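Local coordinates for protein BPH (Thiobacillus denitrificans, PDB 5OVS) that probably hydrolyses peptide bonds, as a proteasome homologue whose fourteen subunits assemble into a double ring around an inner cavity, at residues Ile39-Asp43 / Ser44-Ile48; Ile113-Arg117 / Gly118-Val122. All blocks are in the same frame, centred on the assembly; numbering follows the deposited sequence.

Contact 1 (Ile39-Asp43 / Ser44-Ile48); sequences IRVGD and SYVAI
Ile-39 and Val-46 face each other as an antiparallel hydrogen-bonded pair, their backbones joined by Val-46 N to Ile-39 O (2.7 Å, 171° at the hydrogen) and by Ile-39 N to Val-46 O. The motif is a tight beta hairpin: a type II' turn from Val-41 to Ser-44 reverses the chain, with Gly-42 at positive phi, and closes through Val-41 N to Ser-44 O and the more bent return bond from Ser-44 N to Val-41 O, whose donor stands above the carbonyl plane.

Aliphatic groups line one face of the hairpin. Ile-39 and Val-46 run alongside each other, with CG1 of the isoleucine 4.0 Å from CB of the valine, and CG2 of Val-41 meets CG2 of the same valine. Wedged between its own backbone N and carbonyl carbon (chi1 60°), CG1 of Ile-39 carries CD1 over to CD1 of Ile-48. Helix 54-64 packs on this face through Leu-58 and Phe-62.

On the reverse face Arg-40 and Tyr-45 form the non-hydrogen-bonded pair and extend in the same direction, the guanidinium and ring planes 73° apart. Phe-184 stacks on the tyrosine ring. Arg-40 meets that ring through its aliphatic stem, its CG lying 3.5 Å and its CD 3.6 Å from Tyr-45 CE1.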
loop_
_atom_site.group_PDB
_atom_site.type_symbol
_atom_site.label_atom_id
_atom_site.label_comp_id
_atom_site.label_asym_id
_atom_site.label_seq_id
_atom_site.Cartn_x
_atom_site.Cartn_y
_atom_site.Cartn_z
ATOM N N ILE K 39 39.524 -3.209 18.064
ATOM C CA ILE K 39 40.394 -2.051 18.332
ATOM C C ILE K 39 40.743 -1.948 19.804
ATOM O O ILE K 39 39.996 -2.398 20.667
ATOM C CB ILE K 39 39.761 -0.703 17.873
ATOM C CG1 ILE K 39 38.431 -0.434 18.590
ATOM C CG2 ILE K 39 39.583 -0.690 16.366
ATOM C CD1 ILE K 39 37.745 0.857 18.194
ATOM N N ARG K 40 41.881 -1.334 20.091
ATOM C CA ARG K 40 42.276 -1.102 21.467
ATOM C C ARG K 40 41.699 0.222 21.850
ATOM O O ARG K 40 41.723 1.138 21.057
ATOM C CB ARG K 40 43.791 -1.056 21.620
ATOM C CG ARG K 40 44.541 -2.217 20.976
ATOM C CD ARG K 40 45.950 -2.400 21.548
ATOM N NE ARG K 40 46.411 -1.200 22.252
ATOM C CZ ARG K 40 46.684 -1.114 23.558
ATOM N NH1 ARG K 40 46.597 -2.172 24.366
ATOM N NH2 ARG K 40 47.077 0.051 24.064
ATOM N N VAL K 41 41.143 0.313 23.046
ATOM C CA VAL K 41 40.751 1.595 23.619
ATOM C C VAL K 41 41.207 1.607 25.082
ATOM O O VAL K 41 40.587 0.976 25.943
ATOM C CB VAL K 41 39.233 1.830 23.520
ATOM C CG1 VAL K 41 38.870 3.186 24.095
ATOM C CG2 VAL K 41 38.773 1.733 22.076
ATOM N N GLY K 42 42.294 2.331 25.352
ATOM C CA GLY K 42 42.967 2.250 26.641
ATOM C C GLY K 42 43.510 0.838 26.796
ATOM O O GLY K 42 44.193 0.322 25.903
ATOM N N ASP K 43 43.182 0.196 27.912
ATOM C CA ASP K 43 43.512 -1.209 28.076
ATOM C C ASP K 43 42.293 -2.111 27.851
ATOM O O ASP K 43 42.256 -3.237 28.343
ATOM C CB ASP K 43 44.146 -1.464 29.440
ATOM C CG ASP K 43 43.163 -1.328 30.578
ATOM O OD1 ASP K 43 42.110 -0.672 30.399
ATOM O OD2 ASP K 43 43.452 -1.890 31.664
ATOM N N SER K 44 41.302 -1.615 27.112
ATOM C CA SER K 44 40.215 -2.459 26.623
ATOM C C SER K 44 40.412 -2.800 25.151
ATOM O O SER K 44 41.022 -2.040 24.404
ATOM C CB SER K 44 38.859 -1.768 26.799
ATOM O OG SER K 44 38.525 -1.629 28.165
ATOM N N TYR K 45 39.893 -3.952 24.742
ATOM C CA TYR K 45 39.776 -4.287 23.331
ATOM C C TYR K 45 38.310 -4.283 23.010
ATOM O O TYR K 45 37.521 -4.878 23.739
ATOM C CB TYR K 45 40.333 -5.664 23.034
ATOM C CG TYR K 45 41.824 -5.768 23.196
ATOM C CD1 TYR K 45 42.691 -5.227 22.256
ATOM C CD2 TYR K 45 42.368 -6.422 24.284
ATOM C CE1 TYR K 45 44.066 -5.331 22.408
ATOM C CE2 TYR K 45 43.738 -6.533 24.444
ATOM C CZ TYR K 45 44.580 -5.986 23.507
ATOM O OH TYR K 45 45.939 -6.104 23.682
ATOM N N VAL K 46 37.947 -3.611 21.926
ATOM C CA VAL K 46 36.567 -3.513 21.507
ATOM C C VAL K 46 36.404 -4.220 20.162
ATOM O O VAL K 46 37.088 -3.892 19.196
ATOM C CB VAL K 46 36.111 -2.043 21.420
ATOM C CG1 VAL K 46 34.619 -1.952 21.110
ATOM C CG2 VAL K 46 36.425 -1.324 22.721
ATOM N N ALA K 47 35.507 -5.201 20.133
ATOM C CA ALA K 47 35.224 -5.994 18.948
ATOM C C ALA K 47 33.876 -5.551 18.414
ATOM O O ALA K 47 32.903 -5.507 19.160
ATOM C CB ALA K 47 35.204 -7.473 19.293
ATOM N N ILE K 48 33.829 -5.219 17.126
ATOM C CA ILE K 48 32.724 -4.443 16.573
ATOM C C ILE K 48 32.018 -5.193 15.448
ATOM O O ILE K 48 32.671 -5.700 14.563
ATOM C CB ILE K 48 33.234 -3.092 16.057
ATOM C CG1 ILE K 48 33.978 -2.349 17.183
ATOM C CG2 ILE K 48 32.074 -2.261 15.539
ATOM C CD1 ILE K 48 34.860 -1.194 16.736
#

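Contact 2 (Ile113-Arg117 / Gly118-Val122); sequences IANPR and GIFGV
Ile-113 and Phe-120 are a hydrogen-bonded pair of this beta hairpin, with Ile-113 N 2.9 Å from Phe-120 O and Phe-120 N returning a bond to Ile-113 O. A type I turn from Asn-115 to Gly-118 links the strands; at its base Gly-118 N reaches Asn-115 O (2.9 Å), while Asn-115 N points almost straight at Gly-118 O in a longer bond. At the backbone angles of Gly-118, a CB would collide with the carbonyl oxygen of Arg-117.

The side chain of Phe-120 can be followed outward from CB, which packs 4.3 Å from CB of Ile-113. CG leaves on the side of its own backbone N (chi1 -56°), and the ring brings CD2 to 3.8 Å from Ile-113 O, which lies near the ring plane at its edge. Farther out, CE2 approaches Asn-115 ND2 at 4.1 Å, the amide and ring planes 35° apart, and CZ ends near the carbonyl oxygen of Arg-117. On the same face, farther from the turn, Ile-113 CD1 meets CG2 of Val-122, and Ile-77 of helix 74-91 packs on these two side chains and on Phe-120.

Asn-115 OD1 accepts from Arg-117 N at 2.8 Å, making an Asx turn within the beta turn, while ND2 gives weak hydrogen bonds to Ser-44 OG and Leu-71 O. An alanine here would take away the amide and would probably leave Arg-117 N without this acceptor and the corner less firmly fixed. The same OD1 lies over one face of the Arg-117 guanidinium, which forms salt bridges with Asp-72 and Asp-43; the two carboxylates balance its charge and probably fix the rotation of the guanidinium, steadying the turn.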
loop_
_atom_site.group_PDB
_atom_site.type_symbol
_atom_site.label_atom_id
_atom_site.label_comp_id
_atom_site.label_asym_id
_atom_site.label_seq_id
_atom_site.Cartn_x
_atom_site.Cartn_y
_atom_site.Cartn_z
ATOM N N ILE K 113 33.445 -5.926 24.802
ATOM C CA ILE K 113 34.523 -5.139 25.407
ATOM C C ILE K 113 35.244 -5.995 26.437
ATOM O O ILE K 113 34.664 -6.360 27.456
ATOM C CB ILE K 113 33.969 -3.908 26.117
ATOM C CG1 ILE K 113 33.285 -3.004 25.102
ATOM C CG2 ILE K 113 35.095 -3.153 26.857
ATOM C CD1 ILE K 113 32.389 -1.973 25.732
ATOM N N ALA K 114 36.501 -6.318 26.155
ATOM C CA ALA K 114 37.331 -7.094 27.058
ATOM C C ALA K 114 38.336 -6.171 27.738
ATOM O O ALA K 114 39.039 -5.424 27.083
ATOM C CB ALA K 114 38.064 -8.172 26.289
ATOM N N ASN K 115 38.394 -6.216 29.060
ATOM C CA ASN K 115 39.518 -5.609 29.784
ATOM C C ASN K 115 39.788 -6.342 31.095
ATOM O O ASN K 115 38.954 -7.129 31.548
ATOM C CB ASN K 115 39.298 -4.104 29.990
ATOM C CG ASN K 115 38.168 -3.794 30.954
ATOM O OD1 ASN K 115 38.250 -4.075 32.149
ATOM N ND2 ASN K 115 37.125 -3.166 30.439
ATOM N N PRO K 116 40.958 -6.095 31.714
ATOM C CA PRO K 116 41.276 -6.839 32.922
ATOM C C PRO K 116 40.155 -6.892 33.969
ATOM O O PRO K 116 40.072 -7.873 34.713
ATOM C CB PRO K 116 42.511 -6.107 33.464
ATOM C CG PRO K 116 43.198 -5.616 32.237
ATOM C CD PRO K 116 42.083 -5.236 31.294
ATOM N N ARG K 117 39.293 -5.880 34.030
ATOM C CA ARG K 117 38.272 -5.859 35.071
ATOM C C ARG K 117 36.948 -6.550 34.709
ATOM O O ARG K 117 36.020 -6.536 35.501
ATOM C CB ARG K 117 38.086 -4.430 35.596
ATOM C CG ARG K 117 39.321 -3.988 36.391
ATOM C CD ARG K 117 39.623 -2.494 36.405
ATOM N NE ARG K 117 39.671 -1.833 35.093
ATOM C CZ ARG K 117 40.631 -1.983 34.178
ATOM N NH1 ARG K 117 41.649 -2.814 34.376
ATOM N NH2 ARG K 117 40.552 -1.304 33.040
ATOM N N GLY K 118 36.865 -7.166 33.533
ATOM C CA GLY K 118 35.705 -7.998 33.199
ATOM C C GLY K 118 35.444 -8.084 31.712
ATOM O O GLY K 118 36.112 -7.434 30.918
ATOM N N ILE K 119 34.449 -8.883 31.337
ATOM C CA ILE K 119 34.000 -8.943 29.957
ATOM C C ILE K 119 32.570 -8.423 29.833
ATOM O O ILE K 119 31.697 -8.745 30.636
ATOM C CB ILE K 119 34.137 -10.350 29.382
ATOM C CG1 ILE K 119 33.395 -11.387 30.234
ATOM C CG2 ILE K 119 35.609 -10.719 29.280
ATOM C CD1 ILE K 119 33.079 -12.656 29.467
ATOM N N PHE K 120 32.342 -7.599 28.821
ATOM C CA PHE K 120 31.098 -6.874 28.686
ATOM C C PHE K 120 30.623 -6.877 27.240
ATOM O O PHE K 120 31.364 -7.212 26.319
ATOM C CB PHE K 120 31.301 -5.415 29.103
ATOM C CG PHE K 120 31.855 -5.229 30.501
ATOM C CD1 PHE K 120 31.008 -5.159 31.593
ATOM C CD2 PHE K 120 33.210 -5.083 30.712
ATOM C CE1 PHE K 120 31.510 -4.969 32.867
ATOM C CE2 PHE K 120 33.713 -4.888 31.981
ATOM C CZ PHE K 120 32.865 -4.827 33.060
ATOM N N GLY K 121 29.376 -6.486 27.052
ATOM C CA GLY K 121 28.844 -6.268 25.719
ATOM C C GLY K 121 27.877 -5.117 25.731
ATOM O O GLY K 121 27.260 -4.832 26.748
ATOM N N VAL K 122 27.767 -4.449 24.592
ATOM C CA VAL K 122 26.771 -3.411 24.391
ATOM C C VAL K 122 26.067 -3.733 23.104
ATOM O O VAL K 122 26.680 -3.687 22.042
ATOM C CB VAL K 122 27.382 -2.009 24.246
ATOM C CG1 VAL K 122 26.281 -0.946 24.313
ATOM C CG2 VAL K 122 28.425 -1.767 25.311
#

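In the fold
From the N terminus, the chain first forms contact 1, where strand 38-41 turns back into strand 44-48. Helices 54-64 and 74-91 follow before strand 111-115 enters the same sheet beside 44-48, and contact 2 then turns it into 118-122. The two hairpins are in series, neither enclosing the other, and lie side by side with centres about 9 Å apart. Tyr-45 N to Ala-114 O links their inner strands, and a salt bridge between Asp-43 and Arg-117 ties their turns. The helices pack on one face of this sheet; strands 3-8 and 11-16 of the second sheet lie against the other, as in the layered sandwich of proteasome-type subunits.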